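Local coordinates for designed helical repeat protein (Synthetic construct, PDB 5CWM) that is a de novo designed protein of stacked helical hairpins, made to explore repeat-protein folds, with no biological activity assigned, at residues A[154-165]-A[176-187]. Sequence-based numbering, arbitrary orientation.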
ATOM      1  N   ALA A 154      -1.190  -7.290   5.626  1.00 66.28           N
ATOM      2  CA  ALA A 154       0.225  -7.518   5.917  1.00 67.44           C
ATOM      3  C   ALA A 154       0.673  -8.908   5.466  1.00 69.42           C
ATOM      4  O   ALA A 154       1.536  -9.047   4.587  1.00 68.67           O
ATOM      5  CB  ALA A 154       0.496  -7.332   7.402  1.00 55.90           C
ATOM      6  N   GLU A 155       0.089  -9.935   6.081  1.00 74.63           N
ATOM      7  CA  GLU A 155       0.425 -11.315   5.740  1.00 78.49           C
ATOM      8  C   GLU A 155       0.199 -11.595   4.251  1.00 79.34           C
ATOM      9  O   GLU A 155       0.920 -12.392   3.646  1.00 84.70           O
ATOM     10  CB  GLU A 155      -0.388 -12.292   6.592  1.00 81.71           C
ATOM     11  CG  GLU A 155       0.043 -13.744   6.446  1.00 86.88           C
ATOM     12  CD  GLU A 155      -0.735 -14.681   7.347  1.00 90.74           C
ATOM     13  OE1 GLU A 155      -1.647 -14.207   8.057  1.00 90.17           O
ATOM     14  OE2 GLU A 155      -0.432 -15.893   7.346  1.00 93.73           O
ATOM     15  N   GLU A 156      -0.795 -10.931   3.667  1.00 77.43           N
ATOM     16  CA  GLU A 156      -1.063 -11.062   2.237  1.00 80.29           C
ATOM     17  C   GLU A 156       0.124 -10.567   1.416  1.00 73.97           C
ATOM     18  O   GLU A 156       0.539 -11.219   0.459  1.00 73.18           O
ATOM     19  CB  GLU A 156      -2.325 -10.292   1.848  1.00 89.14           C
ATOM     20  CG  GLU A 156      -2.649 -10.351   0.363  1.00100.18           C
ATOM     21  CD  GLU A 156      -3.894  -9.566   0.000  1.00111.22           C
ATOM     22  OE1 GLU A 156      -4.463  -8.903   0.893  1.00117.73           O
ATOM     23  OE2 GLU A 156      -4.305  -9.612  -1.178  1.00119.29           O
ATOM     24  N   ALA A 157       0.660  -9.411   1.795  1.00 70.54           N
ATOM     25  CA  ALA A 157       1.834  -8.851   1.137  1.00 69.74           C
ATOM     26  C   ALA A 157       3.014  -9.794   1.293  1.00 73.54           C
ATOM     27  O   ALA A 157       3.746 -10.067   0.331  1.00 74.54           O
ATOM     28  CB  ALA A 157       2.169  -7.484   1.709  1.00 67.86           C
ATOM     29  N   ALA A 158       3.188 -10.293   2.514  1.00 76.24           N
ATOM     30  CA  ALA A 158       4.245 -11.256   2.801  1.00 76.75           C
ATOM     31  C   ALA A 158       4.140 -12.464   1.879  1.00 76.04           C
ATOM     32  O   ALA A 158       5.150 -13.008   1.437  1.00 76.29           O
ATOM     33  CB  ALA A 158       4.185 -11.693   4.256  1.00 77.68           C
ATOM     34  N   ARG A 159       2.909 -12.868   1.581  1.00 78.73           N
ATOM     35  CA  ARG A 159       2.663 -14.023   0.727  1.00 84.14           C
ATOM     36  C   ARG A 159       2.918 -13.705  -0.746  1.00 80.39           C
ATOM     37  O   ARG A 159       3.412 -14.549  -1.493  1.00 81.10           O
ATOM     38  CB  ARG A 159       1.231 -14.524   0.922  1.00 91.59           C
ATOM     39  CG  ARG A 159       0.917 -15.826   0.204  1.00103.90           C
ATOM     40  CD  ARG A 159      -0.298 -16.499   0.818  1.00114.68           C
ATOM     41  NE  ARG A 159      -0.070 -16.836   2.221  1.00120.10           N
ATOM     42  CZ  ARG A 159      -0.999 -17.333   3.032  1.00122.12           C
ATOM     43  NH1 ARG A 159      -2.228 -17.551   2.584  1.00124.19           N
ATOM     44  NH2 ARG A 159      -0.698 -17.610   4.293  1.00125.12           N
ATOM     45  N   LEU A 160       2.580 -12.487  -1.159  1.00 77.46           N
ATOM     46  CA  LEU A 160       2.797 -12.055  -2.537  1.00 78.58           C
ATOM     47  C   LEU A 160       4.285 -11.901  -2.829  1.00 80.21           C
ATOM     48  O   LEU A 160       4.732 -12.049  -3.976  1.00 80.36           O
ATOM     49  CB  LEU A 160       2.065 -10.741  -2.811  1.00 75.70           C
ATOM     50  CG  LEU A 160       0.537 -10.778  -2.763  1.00 74.28           C
ATOM     51  CD1 LEU A 160      -0.039  -9.393  -3.006  1.00 71.99           C
ATOM     52  CD2 LEU A 160      -0.012 -11.775  -3.774  1.00 78.72           C
ATOM     53  N   ALA A 161       5.048 -11.607  -1.781  1.00 81.37           N
ATOM     54  CA  ALA A 161       6.498 -11.506  -1.898  1.00 86.29           C
ATOM     55  C   ALA A 161       7.097 -12.812  -2.416  1.00 91.94           C
ATOM     56  O   ALA A 161       8.120 -12.807  -3.103  1.00 91.75           O
ATOM     57  CB  ALA A 161       7.111 -11.131  -0.563  1.00 88.54           C
ATOM     58  N   LYS A 162       6.453 -13.928  -2.084  1.00 96.41           N
ATOM     59  CA  LYS A 162       6.863 -15.228  -2.603  1.00101.17           C
ATOM     60  C   LYS A 162       6.681 -15.284  -4.115  1.00 97.15           C
ATOM     61  O   LYS A 162       7.546 -15.782  -4.829  1.00 99.92           O
ATOM     62  CB  LYS A 162       6.076 -16.359  -1.935  1.00108.43           C
ATOM     63  CG  LYS A 162       6.180 -17.691  -2.669  1.00119.19           C
ATOM     64  CD  LYS A 162       5.547 -18.830  -1.884  1.00126.34           C
ATOM     65  CE  LYS A 162       6.350 -19.153  -0.637  1.00127.02           C
ATOM     66  NZ  LYS A 162       5.869 -20.386   0.042  1.00130.65           N
ATOM     67  N   ARG A 163       5.552 -14.769  -4.595  1.00 93.31           N
ATOM     68  CA  ARG A 163       5.282 -14.719  -6.029  1.00 94.52           C
ATOM     69  C   ARG A 163       6.297 -13.827  -6.737  1.00 91.71           C
ATOM     70  O   ARG A 163       6.773 -14.154  -7.830  1.00 93.66           O
ATOM     71  CB  ARG A 163       3.860 -14.220  -6.293  1.00 97.11           C
ATOM     72  CG  ARG A 163       2.773 -15.198  -5.879  1.00103.34           C
ATOM     73  CD  ARG A 163       1.387 -14.590  -6.037  1.00107.44           C
ATOM     74  NE  ARG A 163       1.144 -14.110  -7.395  1.00109.53           N
ATOM     75  CZ  ARG A 163       0.004 -13.557  -7.798  1.00111.25           C
ATOM     76  NH1 ARG A 163      -1.003 -13.415  -6.946  1.00111.22           N
ATOM     77  NH2 ARG A 163      -0.131 -13.147  -9.051  1.00113.53           N
ATOM     78  N   VAL A 164       6.626 -12.703  -6.108  1.00 88.23           N
ATOM     79  CA  VAL A 164       7.652 -11.812  -6.642  1.00 88.99           C
ATOM     80  C   VAL A 164       8.994 -12.531  -6.735  1.00 90.95           C
ATOM     81  O   VAL A 164       9.717 -12.397  -7.724  1.00 92.91           O
ATOM     82  CB  VAL A 164       7.799 -10.542  -5.782  1.00 87.97           C
ATOM     83  CG1 VAL A 164       9.074  -9.789  -6.135  1.00 90.09           C
ATOM     84  CG2 VAL A 164       6.587  -9.652  -5.965  1.00 85.02           C
ATOM     85  N   LEU A 165       9.313 -13.306  -5.703  1.00 92.13           N
ATOM     86  CA  LEU A 165      10.535 -14.103  -5.686  1.00 96.95           C
ATOM     87  C   LEU A 165      10.527 -15.131  -6.813  1.00 99.52           C
ATOM     88  O   LEU A 165      11.563 -15.413  -7.417  1.00101.51           O
ATOM     89  CB  LEU A 165      10.699 -14.796  -4.331  1.00 99.99           C
ATOM     90  CG  LEU A 165      11.991 -15.571  -4.066  1.00109.47           C
ATOM     91  CD1 LEU A 165      12.396 -15.406  -2.615  1.00114.01           C
ATOM     92  CD2 LEU A 165      11.835 -17.049  -4.402  1.00113.71           C
ATOM     93  N   VAL A 176      16.473  -8.925  -6.741  1.00124.30           N
ATOM     94  CA  VAL A 176      15.061  -8.675  -6.476  1.00113.49           C
ATOM     95  C   VAL A 176      14.490  -9.736  -5.538  1.00109.09           C
ATOM     96  O   VAL A 176      13.649  -9.440  -4.692  1.00106.89           O
ATOM     97  CB  VAL A 176      14.244  -8.641  -7.785  1.00110.64           C
ATOM     98  CG1 VAL A 176      12.775  -8.373  -7.498  1.00106.33           C
ATOM     99  CG2 VAL A 176      14.801  -7.584  -8.724  1.00111.18           C
ATOM    100  N   ALA A 177      14.963 -10.971  -5.686  1.00108.70           N
ATOM    101  CA  ALA A 177      14.516 -12.067  -4.834  1.00107.87           C
ATOM    102  C   ALA A 177      14.985 -11.872  -3.396  1.00109.57           C
ATOM    103  O   ALA A 177      14.214 -12.045  -2.449  1.00104.58           O
ATOM    104  CB  ALA A 177      15.013 -13.397  -5.378  1.00111.39           C
ATOM    105  N   ARG A 178      16.255 -11.509  -3.240  1.00116.85           N
ATOM    106  CA  ARG A 178      16.827 -11.272  -1.921  1.00122.67           C
ATOM    107  C   ARG A 178      16.125 -10.104  -1.236  1.00119.33           C
ATOM    108  O   ARG A 178      15.813 -10.161  -0.045  1.00116.43           O
ATOM    109  CB  ARG A 178      18.327 -10.998  -2.024  1.00131.01           C
ATOM    110  CG  ARG A 178      19.030 -10.904  -0.681  1.00138.87           C
ATOM    111  CD  ARG A 178      20.358 -10.180  -0.803  1.00149.34           C
ATOM    112  NE  ARG A 178      20.184  -8.815  -1.291  1.00152.71           N
ATOM    113  CZ  ARG A 178      19.885  -7.778  -0.515  1.00154.21           C
ATOM    114  NH1 ARG A 178      19.726  -7.948   0.790  1.00157.39           N
ATOM    115  NH2 ARG A 178      19.744  -6.571  -1.044  1.00152.55           N
ATOM    116  N   ARG A 179      15.877  -9.045  -2.002  1.00120.24           N
ATOM    117  CA  ARG A 179      15.167  -7.881  -1.487  1.00119.45           C
ATOM    118  C   ARG A 179      13.734  -8.256  -1.121  1.00105.37           C
ATOM    119  O   ARG A 179      13.148  -7.689  -0.197  1.00101.13           O
ATOM    120  CB  ARG A 179      15.182  -6.745  -2.513  1.00132.00           C
ATOM    121  CG  ARG A 179      14.493  -5.471  -2.047  1.00141.87           C
ATOM    122  CD  ARG A 179      15.089  -4.954  -0.748  1.00154.15           C
ATOM    123  NE  ARG A 179      14.405  -3.754  -0.274  1.00156.61           N
ATOM    124  CZ  ARG A 179      13.347  -3.766   0.530  1.00155.00           C
ATOM    125  NH1 ARG A 179      12.845  -4.917   0.955  1.00156.84           N
ATOM    126  NH2 ARG A 179      12.789  -2.624   0.909  1.00152.60           N
ATOM    127  N   ALA A 180      13.176  -9.222  -1.844  1.00 98.49           N
ATOM    128  CA  ALA A 180      11.839  -9.722  -1.553  1.00 89.42           C
ATOM    129  C   ALA A 180      11.842 -10.481  -0.233  1.00 89.60           C
ATOM    130  O   ALA A 180      10.886 -10.404   0.539  1.00 87.48           O
ATOM    131  CB  ALA A 180      11.337 -10.608  -2.682  1.00 86.11           C
ATOM    132  N   VAL A 181      12.921 -11.215   0.024  1.00 91.84           N
ATOM    133  CA  VAL A 181      13.088 -11.891   1.306  1.00 92.92           C
ATOM    134  C   VAL A 181      13.202 -10.856   2.423  1.00 93.23           C
ATOM    135  O   VAL A 181      12.622 -11.020   3.502  1.00 89.51           O
ATOM    136  CB  VAL A 181      14.327 -12.806   1.310  1.00 95.62           C
ATOM    137  CG1 VAL A 181      14.572 -13.375   2.701  1.00 98.01           C
ATOM    138  CG2 VAL A 181      14.156 -13.925   0.300  1.00 94.48           C
ATOM    139  N   GLU A 182      13.940  -9.783   2.150  1.00100.00           N
ATOM    140  CA  GLU A 182      14.051  -8.670   3.087  1.00108.42           C
ATOM    141  C   GLU A 182      12.680  -8.055   3.355  1.00108.04           C
ATOM    142  O   GLU A 182      12.409  -7.554   4.447  1.00111.38           O
ATOM    143  CB  GLU A 182      15.013  -7.608   2.552  1.00116.94           C
ATOM    144  CG  GLU A 182      16.458  -8.072   2.450  1.00131.23           C
ATOM    145  CD  GLU A 182      17.094  -8.299   3.808  1.00143.47           C
ATOM    146  OE1 GLU A 182      16.659  -7.652   4.785  1.00148.37           O
ATOM    147  OE2 GLU A 182      18.027  -9.124   3.899  1.00150.14           O
ATOM    148  N   LEU A 183      11.818  -8.103   2.346  1.00105.65           N
ATOM    149  CA  LEU A 183      10.456  -7.608   2.471  1.00100.77           C
ATOM    150  C   LEU A 183       9.647  -8.536   3.374  1.00 98.37           C
ATOM    151  O   LEU A 183       8.879  -8.080   4.226  1.00 96.11           O
ATOM    152  CB  LEU A 183       9.809  -7.494   1.088  1.00101.79           C
ATOM    153  CG  LEU A 183       8.705  -6.465   0.848  1.00101.41           C
ATOM    154  CD1 LEU A 183       8.463  -6.326  -0.644  1.00100.49           C
ATOM    155  CD2 LEU A 183       7.423  -6.858   1.555  1.00104.33           C
ATOM    156  N   VAL A 184       9.829  -9.840   3.184  1.00101.87           N
ATOM    157  CA  VAL A 184       9.148 -10.833   4.006  1.00105.84           C
ATOM    158  C   VAL A 184       9.528 -10.670   5.473  1.00102.87           C
ATOM    159  O   VAL A 184       8.663 -10.655   6.350  1.00101.60           O
ATOM    160  CB  VAL A 184       9.472 -12.275   3.560  1.00109.67           C
ATOM    161  CG1 VAL A 184       8.760 -13.279   4.453  1.00110.47           C
ATOM    162  CG2 VAL A 184       9.075 -12.488   2.112  1.00109.41           C
ATOM    163  N   LYS A 185      10.825 -10.534   5.739  1.00102.38           N
ATOM    164  CA  LYS A 185      11.285 -10.373   7.113  1.00103.34           C
ATOM    165  C   LYS A 185      10.907  -8.994   7.646  1.00 96.12           C
ATOM    166  O   LYS A 185      10.808  -8.801   8.857  1.00 94.29           O
ATOM    167  CB  LYS A 185      12.797 -10.598   7.215  1.00113.04           C
ATOM    168  CG  LYS A 185      13.649  -9.525   6.568  1.00118.12           C
ATOM    169  CD  LYS A 185      15.112  -9.937   6.534  1.00123.48           C
ATOM    170  CE  LYS A 185      15.303 -11.219   5.739  1.00125.87           C
ATOM    171  NZ  LYS A 185      16.730 -11.647   5.700  1.00131.78           N
ATOM    172  N   ARG A 186      10.692  -8.039   6.744  1.00 94.80           N
ATOM    173  CA  ARG A 186      10.151  -6.740   7.133  1.00 93.46           C
ATOM    174  C   ARG A 186       8.742  -6.910   7.693  1.00 86.15           C
ATOM    175  O   ARG A 186       8.430  -6.423   8.784  1.00 83.89           O
ATOM    176  CB  ARG A 186      10.129  -5.773   5.948  1.00 97.22           C
ATOM    177  CG  ARG A 186      11.342  -4.865   5.839  1.00105.40           C
ATOM    178  CD  ARG A 186      11.205  -3.943   4.637  1.00111.52           C
ATOM    179  NE  ARG A 186       9.926  -3.235   4.642  1.00113.39           N
ATOM    180  CZ  ARG A 186       9.504  -2.445   3.659  1.00114.78           C
ATOM    181  NH1 ARG A 186      10.258  -2.258   2.585  1.00121.13           N
ATOM    182  NH2 ARG A 186       8.326  -1.842   3.749  1.00111.47           N
ATOM    183  N   VAL A 187       7.897  -7.605   6.934  1.00 84.23           N
ATOM    184  CA  VAL A 187       6.536  -7.903   7.374  1.00 81.60           C
ATOM    185  C   VAL A 187       6.563  -8.670   8.693  1.00 83.66           C
ATOM    186  O   VAL A 187       5.759  -8.411   9.595  1.00 86.63           O
ATOM    187  CB  VAL A 187       5.764  -8.721   6.318  1.00 80.49           C
ATOM    188  CG1 VAL A 187       4.360  -9.038   6.811  1.00 83.68           C
ATOM    189  CG2 VAL A 187       5.711  -7.968   4.999  1.00 77.79           C
TER
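The flat groups of this helix pair stand aside from the apolar seam where Ala158 meets Val187 and Ala161 meets Val184. Two guanidinium groups, those of Arg179 and Arg186, approach one another edge to edge within segment 176-187; NH2 of the former and NH1 of the latter are both donors, so no bond joins them. The backbone N of Leu183 also lies in plane at the Arg179 edge, and a long, weak ion pair links Arg179 to Glu125. The seam itself contains no hydrogen bond or salt bridge and illustrates how small residues let two helices run close together. The axes lie 8.8 Å apart and are nearly antiparallel, at 172°. At one end Val187 reaches across with CG1, which contacts the Ala158 methyl CB at 3.7 Å and also rests against the carbonyl oxygen of Ala154. One turn back, Val184 shares the Val187 torsion (chi1 179°) but sits elsewhere on the helix surface and touches with its other branch, CG2, beside the backbone N, 3.6 Å from Ala161 CB. Ala161 and Ala180 both point toward the partner helix, and Ala180 CB lies 3.9 Å from Ala161 O, methyl against backbone. Beyond them Val164 and Val176 cross at about a right angle, their CG1 atoms meeting at 4.2 Å. The Leu165 side chain starts off to the side, but its end comes nearer the partner helix, its CG 3.9 Å from Ala177 CB and its CD1 3.7 Å from Val181 CG2. Helices 144-170 and 174-198 are consecutive in the chain, and the contact forms part of their hairpin. Helix 117-141 packs through Val124 against Val164 and Leu183; Leu165 also touches Leu217 and Val221 of helix 201-226, whose Arg206 and Arg209 form salt bridges with Glu155, tying the pair into the stack of hairpins.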